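PDB 5KTA: FdhC from Acinetobacter nosocomialis, which binds coenzyme A and a magnesium ion and probably acts as an acyltransferase, transferring groups other than amino-acyl ones. Local coordinates for residues V2-K7 / Y116-S121; S128-M133 / I158-P163. All coordinates share one frame; numbering follows the deposited sequence.

Contact 1 (V2-K7 / Y116-S121)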
ATOM      1  N   VAL A   2       1.360   3.255  18.042  1.00 40.65           N
ATOM      2  CA  VAL A   2       0.142   3.211  17.189  1.00 38.26           C
ATOM      3  C   VAL A   2      -0.260   1.759  16.951  1.00 34.52           C
ATOM      4  O   VAL A   2       0.544   0.950  16.522  1.00 40.97           O
ATOM      5  CB  VAL A   2       0.358   3.880  15.804  1.00 35.14           C
ATOM      6  CG1 VAL A   2      -0.919   3.823  14.981  1.00 34.21           C
ATOM      7  CG2 VAL A   2       0.788   5.327  15.958  1.00 39.25           C
ATOM      8  N   ASN A   3      -1.509   1.442  17.189  1.00 33.67           N
ATOM      9  CA  ASN A   3      -2.000   0.128  16.844  1.00 35.79           C
ATOM     10  C   ASN A   3      -3.023   0.310  15.753  1.00 33.98           C
ATOM     11  O   ASN A   3      -3.784   1.279  15.741  1.00 34.64           O
ATOM     12  CB  ASN A   3      -2.599  -0.574  18.046  1.00 42.36           C
ATOM     13  CG  ASN A   3      -1.554  -0.854  19.121  1.00 49.20           C
ATOM     14  OD1 ASN A   3      -0.506  -1.490  18.865  1.00 48.45           O
ATOM     15  ND2 ASN A   3      -1.813  -0.353  20.320  1.00 51.01           N
ATOM     16  N   PHE A   4      -3.005  -0.609  14.813  1.00 23.34           N
ATOM     17  CA  PHE A   4      -3.888  -0.497  13.707  1.00 19.29           C
ATOM     18  C   PHE A   4      -4.900  -1.592  13.854  1.00 21.83           C
ATOM     19  O   PHE A   4      -4.625  -2.649  14.408  1.00 21.76           O
ATOM     20  CB  PHE A   4      -3.071  -0.697  12.439  1.00 17.45           C
ATOM     21  CG  PHE A   4      -2.122   0.435  12.171  1.00 15.24           C
ATOM     22  CD1 PHE A   4      -0.779   0.344  12.572  1.00 15.24           C
ATOM     23  CD2 PHE A   4      -2.556   1.605  11.580  1.00 12.98           C
ATOM     24  CE1 PHE A   4       0.089   1.399  12.376  1.00 14.00           C
ATOM     25  CE2 PHE A   4      -1.678   2.653  11.357  1.00 13.09           C
ATOM     26  CZ  PHE A   4      -0.335   2.549  11.735  1.00 14.24           C
ATOM     27  N   ASN A   5      -6.084  -1.362  13.331  1.00 21.33           N
ATOM     28  CA  ASN A   5      -7.097  -2.414  13.316  0.50 23.50           C
ATOM     29  C   ASN A   5      -7.761  -2.252  11.962  1.00 23.36           C
ATOM     30  O   ASN A   5      -8.827  -1.688  11.844  1.00 24.65           O
ATOM     31  CB  ASN A   5      -8.085  -2.265  14.492  0.50 25.34           C
ATOM     32  CG  ASN A   5      -7.388  -2.079  15.836  0.50 24.85           C
ATOM     33  OD1 ASN A   5      -6.879  -3.026  16.444  0.50 28.20           O
ATOM     34  ND2 ASN A   5      -7.338  -0.838  16.284  0.50 26.01           N
ATOM     35  N   LEU A   6      -7.058  -2.696  10.939  1.00 18.95           N
ATOM     36  CA  LEU A   6      -7.472  -2.429   9.564  1.00 18.02           C
ATOM     37  C   LEU A   6      -8.114  -3.657   8.958  1.00 16.59           C
ATOM     38  O   LEU A   6      -7.454  -4.623   8.661  1.00 13.54           O
ATOM     39  CB  LEU A   6      -6.249  -1.972   8.767  1.00 17.74           C
ATOM     40  CG  LEU A   6      -5.652  -0.677   9.328  1.00 17.26           C
ATOM     41  CD1 LEU A   6      -4.240  -0.533   8.753  1.00 16.48           C
ATOM     42  CD2 LEU A   6      -6.443   0.553   8.985  1.00 17.86           C
ATOM     43  N   LYS A   7      -9.444  -3.624   8.785  1.00 14.80           N
ATOM     44  CA  LYS A   7     -10.173  -4.783   8.268  1.00 17.13           C
ATOM     45  C   LYS A   7     -11.224  -4.272   7.302  1.00 14.66           C
ATOM     46  O   LYS A   7     -11.928  -3.360   7.643  1.00 13.99           O
ATOM     47  CB  LYS A   7     -10.832  -5.418   9.493  1.00 21.75           C
ATOM     48  CG  LYS A   7     -11.822  -6.525   9.263  1.00 28.35           C
ATOM     49  CD  LYS A   7     -11.145  -7.881   9.238  1.00 35.90           C
ATOM     50  CE  LYS A   7     -11.874  -8.896   8.349  1.00 41.26           C
ATOM     51  NZ  LYS A   7     -13.033  -9.431   9.083  1.00 42.24           N
ATOM     52  N   TYR A 116      -5.909   4.393   3.179  1.00 12.22           N
ATOM     53  CA  TYR A 116      -6.435   5.735   3.459  1.00 13.63           C
ATOM     54  C   TYR A 116      -7.000   5.874   4.863  1.00 14.73           C
ATOM     55  O   TYR A 116      -6.799   6.899   5.546  1.00 14.76           O
ATOM     56  CB  TYR A 116      -7.396   6.189   2.383  1.00 12.78           C
ATOM     57  CG  TYR A 116      -6.751   6.365   1.028  1.00 12.77           C
ATOM     58  CD1 TYR A 116      -5.636   7.181   0.869  1.00 13.91           C
ATOM     59  CD2 TYR A 116      -7.252   5.736  -0.103  1.00 12.17           C
ATOM     60  CE1 TYR A 116      -5.044   7.376  -0.372  1.00 12.69           C
ATOM     61  CE2 TYR A 116      -6.653   5.914  -1.353  1.00 11.93           C
ATOM     62  CZ  TYR A 116      -5.557   6.733  -1.472  1.00 12.14           C
ATOM     63  OH  TYR A 116      -4.920   6.955  -2.650  1.00 12.58           O
ATOM     64  N   GLU A 117      -7.652   4.826   5.332  1.00 16.22           N
ATOM     65  CA  GLU A 117      -8.078   4.753   6.710  1.00 17.19           C
ATOM     66  C   GLU A 117      -6.880   4.883   7.706  1.00 16.72           C
ATOM     67  O   GLU A 117      -6.894   5.722   8.625  1.00 13.24           O
ATOM     68  CB  GLU A 117      -8.842   3.447   6.926  1.00 19.05           C
ATOM     69  CG  GLU A 117      -9.387   3.294   8.349  1.00 23.18           C
ATOM     70  CD  GLU A 117     -10.299   2.052   8.505  1.00 27.47           C
ATOM     71  OE1 GLU A 117     -10.182   1.375   9.540  1.00 32.71           O
ATOM     72  OE2 GLU A 117     -11.124   1.692   7.608  1.00 32.19           O
ATOM     73  N   ALA A 118      -5.832   4.068   7.507  1.00 15.01           N
ATOM     74  CA  ALA A 118      -4.647   4.161   8.308  1.00 13.21           C
ATOM     75  C   ALA A 118      -4.028   5.565   8.284  1.00 13.26           C
ATOM     76  O   ALA A 118      -3.649   6.107   9.358  1.00 13.85           O
ATOM     77  CB  ALA A 118      -3.622   3.116   7.891  1.00 12.93           C
ATOM     78  N   GLY A 119      -3.967   6.146   7.092  1.00 13.84           N
ATOM     79  CA  GLY A 119      -3.374   7.445   6.883  1.00 14.71           C
ATOM     80  C   GLY A 119      -4.176   8.622   7.455  1.00 15.52           C
ATOM     81  O   GLY A 119      -3.663   9.463   8.217  1.00 14.83           O
ATOM     82  N   PHE A 120      -5.399   8.732   6.985  1.00 17.31           N
ATOM     83  CA  PHE A 120      -6.225   9.874   7.359  1.00 18.99           C
ATOM     84  C   PHE A 120      -6.841   9.696   8.738  1.00 20.30           C
ATOM     85  O   PHE A 120      -6.925  10.665   9.467  1.00 20.96           O
ATOM     86  CB  PHE A 120      -7.282  10.096   6.328  1.00 18.54           C
ATOM     87  CG  PHE A 120      -6.760  10.513   4.985  1.00 19.44           C
ATOM     88  CD1 PHE A 120      -6.151  11.752   4.811  1.00 20.72           C
ATOM     89  CD2 PHE A 120      -6.933   9.689   3.864  1.00 19.01           C
ATOM     90  CE1 PHE A 120      -5.725  12.144   3.557  1.00 21.47           C
ATOM     91  CE2 PHE A 120      -6.494  10.064   2.614  1.00 18.99           C
ATOM     92  CZ  PHE A 120      -5.926  11.309   2.441  1.00 21.76           C
ATOM     93  N   SER A 121      -7.257   8.488   9.103  1.00 21.23           N
ATOM     94  CA  SER A 121      -7.899   8.265  10.394  1.00 21.97           C
ATOM     95  C   SER A 121      -6.905   7.933  11.490  1.00 21.49           C
ATOM     96  O   SER A 121      -6.717   8.728  12.430  1.00 20.98           O
ATOM     97  CB  SER A 121      -9.048   7.238  10.284  1.00 23.99           C
ATOM     98  OG  SER A 121      -9.627   6.936  11.566  1.00 25.13           O
TER
HETATM   99  O   HOH W   1     -10.882  -1.404   9.878  1.00 28.86           O

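Contact 2 (S128-M133 / I158-P163)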
ATOM      1  N   SER A 128      -2.449  12.614   0.865  1.00 15.14           N
ATOM      2  CA  SER A 128      -1.590  11.549   0.440  1.00 15.44           C
ATOM      3  C   SER A 128      -0.987  11.982  -0.878  1.00 16.49           C
ATOM      4  O   SER A 128      -1.702  12.495  -1.736  1.00 15.96           O
ATOM      5  CB  SER A 128      -2.302  10.208   0.246  1.00 15.80           C
ATOM      6  OG  SER A 128      -1.311   9.238  -0.149  1.00 20.16           O
ATOM      7  N   HIS A 129       0.329  11.786  -0.999  1.00 16.63           N
ATOM      8  CA  HIS A 129       1.121  12.092  -2.215  1.00 19.72           C
ATOM      9  C   HIS A 129       1.646  10.771  -2.726  1.00 22.29           C
ATOM     10  O   HIS A 129       1.982   9.903  -1.917  1.00 22.73           O
ATOM     11  CB  HIS A 129       2.196  13.232  -2.004  1.00 20.31           C
ATOM     12  CG  HIS A 129       3.330  12.899  -1.038  1.00 23.56           C
ATOM     13  ND1 HIS A 129       3.185  12.908   0.338  1.00 24.69           N
ATOM     14  CD2 HIS A 129       4.632  12.579  -1.264  1.00 22.99           C
ATOM     15  CE1 HIS A 129       4.331  12.592   0.918  1.00 26.60           C
ATOM     16  NE2 HIS A 129       5.233  12.395  -0.040  1.00 24.79           N
ATOM     17  N   PHE A 130       1.607  10.504  -4.034  1.00 19.02           N
ATOM     18  CA  PHE A 130       2.198   9.235  -4.532  1.00 17.45           C
ATOM     19  C   PHE A 130       2.461   9.314  -6.021  1.00 19.14           C
ATOM     20  O   PHE A 130       1.912  10.164  -6.665  1.00 18.40           O
ATOM     21  CB  PHE A 130       1.325   7.984  -4.199  1.00 18.32           C
ATOM     22  CG  PHE A 130      -0.054   7.995  -4.761  1.00 17.17           C
ATOM     23  CD1 PHE A 130      -1.113   8.482  -4.036  1.00 18.27           C
ATOM     24  CD2 PHE A 130      -0.319   7.439  -6.024  1.00 18.82           C
ATOM     25  CE1 PHE A 130      -2.406   8.422  -4.537  1.00 18.95           C
ATOM     26  CE2 PHE A 130      -1.580   7.427  -6.543  1.00 18.98           C
ATOM     27  CZ  PHE A 130      -2.648   7.939  -5.790  1.00 18.24           C
ATOM     28  N   GLU A 131       3.271   8.398  -6.540  1.00 21.54           N
ATOM     29  CA  GLU A 131       3.666   8.389  -7.945  1.00 21.55           C
ATOM     30  C   GLU A 131       3.278   7.066  -8.572  1.00 22.55           C
ATOM     31  O   GLU A 131       3.299   6.057  -7.892  1.00 20.21           O
ATOM     32  CB  GLU A 131       5.169   8.588  -8.076  1.00 24.08           C
ATOM     33  CG  GLU A 131       6.044   7.473  -7.482  1.00 25.04           C
ATOM     34  CD  GLU A 131       7.516   7.841  -7.352  1.00 28.88           C
ATOM     35  OE1 GLU A 131       8.382   6.928  -7.421  1.00 32.59           O
ATOM     36  OE2 GLU A 131       7.829   9.013  -7.127  1.00 25.35           O
ATOM     37  N   VAL A 132       2.975   7.094  -9.871  1.00 21.89           N
ATOM     38  CA  VAL A 132       2.726   5.916 -10.650  1.00 22.46           C
ATOM     39  C   VAL A 132       3.534   5.962 -11.971  1.00 24.99           C
ATOM     40  O   VAL A 132       3.480   6.962 -12.732  1.00 22.61           O
ATOM     41  CB  VAL A 132       1.224   5.768 -10.932  1.00 22.13           C
ATOM     42  CG1 VAL A 132       0.982   4.476 -11.699  1.00 23.60           C
ATOM     43  CG2 VAL A 132       0.429   5.738  -9.628  1.00 21.61           C
ATOM     44  N   MET A 133       4.256   4.899 -12.277  1.00 30.15           N
ATOM     45  CA  MET A 133       4.969   4.850 -13.586  1.00 35.54           C
ATOM     46  C   MET A 133       4.069   5.111 -14.789  1.00 35.54           C
ATOM     47  O   MET A 133       2.929   4.634 -14.835  1.00 35.07           O
ATOM     48  CB  MET A 133       5.717   3.542 -13.781  1.00 40.73           C
ATOM     49  CG  MET A 133       7.007   3.469 -12.973  1.00 48.35           C
ATOM     50  SD  MET A 133       8.299   2.434 -13.712  1.00 60.66           S
ATOM     51  CE  MET A 133       8.524   3.176 -15.346  1.00 47.96           C
ATOM     52  N   ILE A 158       3.735   9.711 -13.199  1.00 22.09           N
ATOM     53  CA  ILE A 158       2.704  10.667 -12.988  1.00 22.57           C
ATOM     54  C   ILE A 158       2.558  10.774 -11.458  1.00 22.63           C
ATOM     55  O   ILE A 158       2.601   9.735 -10.765  1.00 21.40           O
ATOM     56  CB  ILE A 158       1.350  10.256 -13.613  1.00 25.87           C
ATOM     57  CG1 ILE A 158       1.488   9.977 -15.127  1.00 32.35           C
ATOM     58  CG2 ILE A 158       0.310  11.309 -13.338  1.00 22.48           C
ATOM     59  CD1 ILE A 158       1.741  11.197 -15.985  1.00 34.42           C
ATOM     60  N   TYR A 159       2.407  12.018 -10.974  1.00 20.69           N
ATOM     61  CA  TYR A 159       2.319  12.366  -9.523  1.00 19.50           C
ATOM     62  C   TYR A 159       0.907  12.765  -9.202  1.00 17.71           C
ATOM     63  O   TYR A 159       0.225  13.553  -9.897  1.00 22.10           O
ATOM     64  CB  TYR A 159       3.352  13.446  -9.120  1.00 19.64           C
ATOM     65  CG  TYR A 159       4.764  12.997  -9.453  1.00 19.68           C
ATOM     66  CD1 TYR A 159       5.471  12.154  -8.590  1.00 20.16           C
ATOM     67  CD2 TYR A 159       5.372  13.345 -10.668  1.00 20.51           C
ATOM     68  CE1 TYR A 159       6.739  11.686  -8.918  1.00 20.05           C
ATOM     69  CE2 TYR A 159       6.641  12.887 -10.998  1.00 20.37           C
ATOM     70  CZ  TYR A 159       7.324  12.079 -10.104  1.00 20.70           C
ATOM     71  OH  TYR A 159       8.551  11.600 -10.413  1.00 21.52           O
ATOM     72  N   TYR A 160       0.420  12.154  -8.146  1.00 16.59           N
ATOM     73  CA  TYR A 160      -0.936  12.285  -7.697  1.00 16.12           C
ATOM     74  C   TYR A 160      -0.981  12.815  -6.265  1.00 17.38           C
ATOM     75  O   TYR A 160      -0.034  12.592  -5.466  1.00 14.19           O
ATOM     76  CB  TYR A 160      -1.564  10.879  -7.728  1.00 15.55           C
ATOM     77  CG  TYR A 160      -1.799  10.317  -9.071  1.00 16.69           C
ATOM     78  CD1 TYR A 160      -2.916  10.667  -9.768  1.00 18.54           C
ATOM     79  CD2 TYR A 160      -0.911   9.391  -9.635  1.00 17.98           C
ATOM     80  CE1 TYR A 160      -3.181  10.108 -10.985  1.00 19.47           C
ATOM     81  CE2 TYR A 160      -1.130   8.871 -10.888  1.00 19.46           C
ATOM     82  CZ  TYR A 160      -2.292   9.248 -11.546  1.00 20.46           C
ATOM     83  OH  TYR A 160      -2.584   8.728 -12.762  1.00 23.52           O
ATOM     84  N   ILE A 161      -2.067  13.503  -5.944  1.00 18.72           N
ATOM     85  CA  ILE A 161      -2.456  13.792  -4.577  1.00 21.70           C
ATOM     86  C   ILE A 161      -3.848  13.250  -4.316  1.00 24.26           C
ATOM     87  O   ILE A 161      -4.662  13.121  -5.243  1.00 26.96           O
ATOM     88  CB  ILE A 161      -2.301  15.287  -4.228  1.00 28.24           C
ATOM     89  CG1 ILE A 161      -0.797  15.619  -4.358  1.00 29.47           C
ATOM     90  CG2 ILE A 161      -2.894  15.615  -2.846  1.00 31.67           C
ATOM     91  CD1 ILE A 161      -0.306  16.876  -3.741  1.00 36.93           C
ATOM     92  N   PHE A 162      -4.082  12.814  -3.085  1.00 21.86           N
ATOM     93  CA  PHE A 162      -5.354  12.227  -2.698  1.00 23.63           C
ATOM     94  C   PHE A 162      -5.778  12.963  -1.434  1.00 26.31           C
ATOM     95  O   PHE A 162      -5.111  12.884  -0.390  1.00 24.44           O
ATOM     96  CB  PHE A 162      -5.277  10.733  -2.467  1.00 24.25           C
ATOM     97  CG  PHE A 162      -6.620  10.098  -2.312  1.00 23.79           C
ATOM     98  CD1 PHE A 162      -7.316  10.214  -1.133  1.00 24.29           C
ATOM     99  CD2 PHE A 162      -7.197   9.421  -3.356  1.00 24.41           C
ATOM    100  CE1 PHE A 162      -8.581   9.675  -0.990  1.00 23.74           C
ATOM    101  CE2 PHE A 162      -8.471   8.876  -3.217  1.00 26.03           C
ATOM    102  CZ  PHE A 162      -9.158   9.009  -2.025  1.00 22.27           C
ATOM    103  N   PRO A 163      -6.835  13.755  -1.548  1.00 30.47           N
ATOM    104  CA  PRO A 163      -7.171  14.649  -0.450  1.00 35.54           C
ATOM    105  C   PRO A 163      -8.119  13.972   0.541  1.00 31.73           C
ATOM    106  O   PRO A 163      -8.877  13.083   0.166  1.00 32.14           O
ATOM    107  CB  PRO A 163      -7.857  15.801  -1.170  1.00 38.97           C
ATOM    108  CG  PRO A 163      -8.574  15.113  -2.309  1.00 36.90           C
ATOM    109  CD  PRO A 163      -7.692  13.965  -2.725  1.00 32.40           C
TER

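Contact 1 (V2-K7 / Y116-S121)
L6 and A118 make the closest apolar contact between the N-terminal segment V2-K7 and the helical segment Y116-S121. The methyl of A118 points at the incoming chain, and its CB is 3.8 Å from L6 CD1. The second branch, CD2, lies between two helix residues, still against A118 CB and also beside the E117 carboxylate, 3.9 Å from E117 OE1; here the leucine and glutamate side chains run antiparallel past each other. F4 completes the patch: its CE2 stands 4.0 Å from A118 CB, so one small methyl receives both a leucine branch and the CE2 corner of a ring, met obliquely. The CB atoms of F4 and L6 do not aim at the helix. With CG anti to the carbonyl carbon in both (chi1 -69° and -62°), ring and branches swing back to meet it.

No direct hydrogen bond joins the segments, and a single water makes the polar link. It accepts from K7 N at 2.9 Å and lies 2.9 Å from both N5 O and E117 OE1, to which it can donate, although more acceptors surround it than it has protons. The extended E117 chain, its CG anti to the backbone N (chi1 -178°), carries the carboxylate to this water. V2 CG1 lies over one face of the F4 ring, off its centre.

F4 and N5 also belong to a magnesium site. Outward, Y64 and F66 of strand 64-70 meet the F4 ring edge-to-face, and L6 pairs through its backbone with L13. The contact thus lays the short, weakly bonded edge strand 6-7, together with the loop before it, against helix 107-122, while Y116 and F120 on that helix reach toward strand 127-133 and helix 164-173.

Contact 2 (S128-M133 / I158-P163)
F130 and Y160 form the apolar centre of this antiparallel strand pair. Y160 CB sits over one face of the F130 ring, 3.8 Å from the ring centroid, a CH-pi contact; the ring planes differ by only 22°, but the centroids are 5.4 Å apart, leaving little overlap. With chi1 at 60°, F130 CG lies between its backbone N and carbonyl carbon, which brings the ring across to Y160. F162 CB approaches the edge of the same ring, and V132 CG2 packs 3.7 Å from Y160 CE2.

Around this centre six backbone hydrogen bonds join the pairs S128-F162, F130-Y160 and V132-I158. The bond from Y160 N to F130 O, 2.9 Å long, is nearly collinear with the carbonyl. On the face shared by H129, E131, Y159 and I161, the E131 and Y159 side chains run alongside each other, and E131 OE2 comes to 3.4 Å from Y159 CE1 at the ring edge. Y159 OH hydrogen-bonds D154 OD1 and N157 ND2, and Y160 OH hydrogen-bonds H140 ND1.

Strand 157-163 is the middle of its three-stranded sheet, between 127-133 and 149-153; helix 137-146 packs on V132 and I158, and Y116 of helix 107-122 on S128 and F130.

Helix 107-122 connects the two contacts, whose centres lie 19 Å apart, and it runs on in the chain to strand 127-133. Its segment in contact 1 uses E117 and A118 to meet the N-terminal chain, whereas Y116 and F120 reach contact 2: Y116 OH is 3.4 Å from F162 CD2, and F120 CZ is 3.3 Å from F162 O. The same helix therefore bridges the five-stranded and three-stranded sheets. Neither contact contains a known coenzyme A-binding residue, and contact 2 lies nearer to them: the side chain of F162 is about 7 Å from that of Y174, against about 10 Å for E117, and that of V132 about 5 Å from that of N136, which follows closely in the chain.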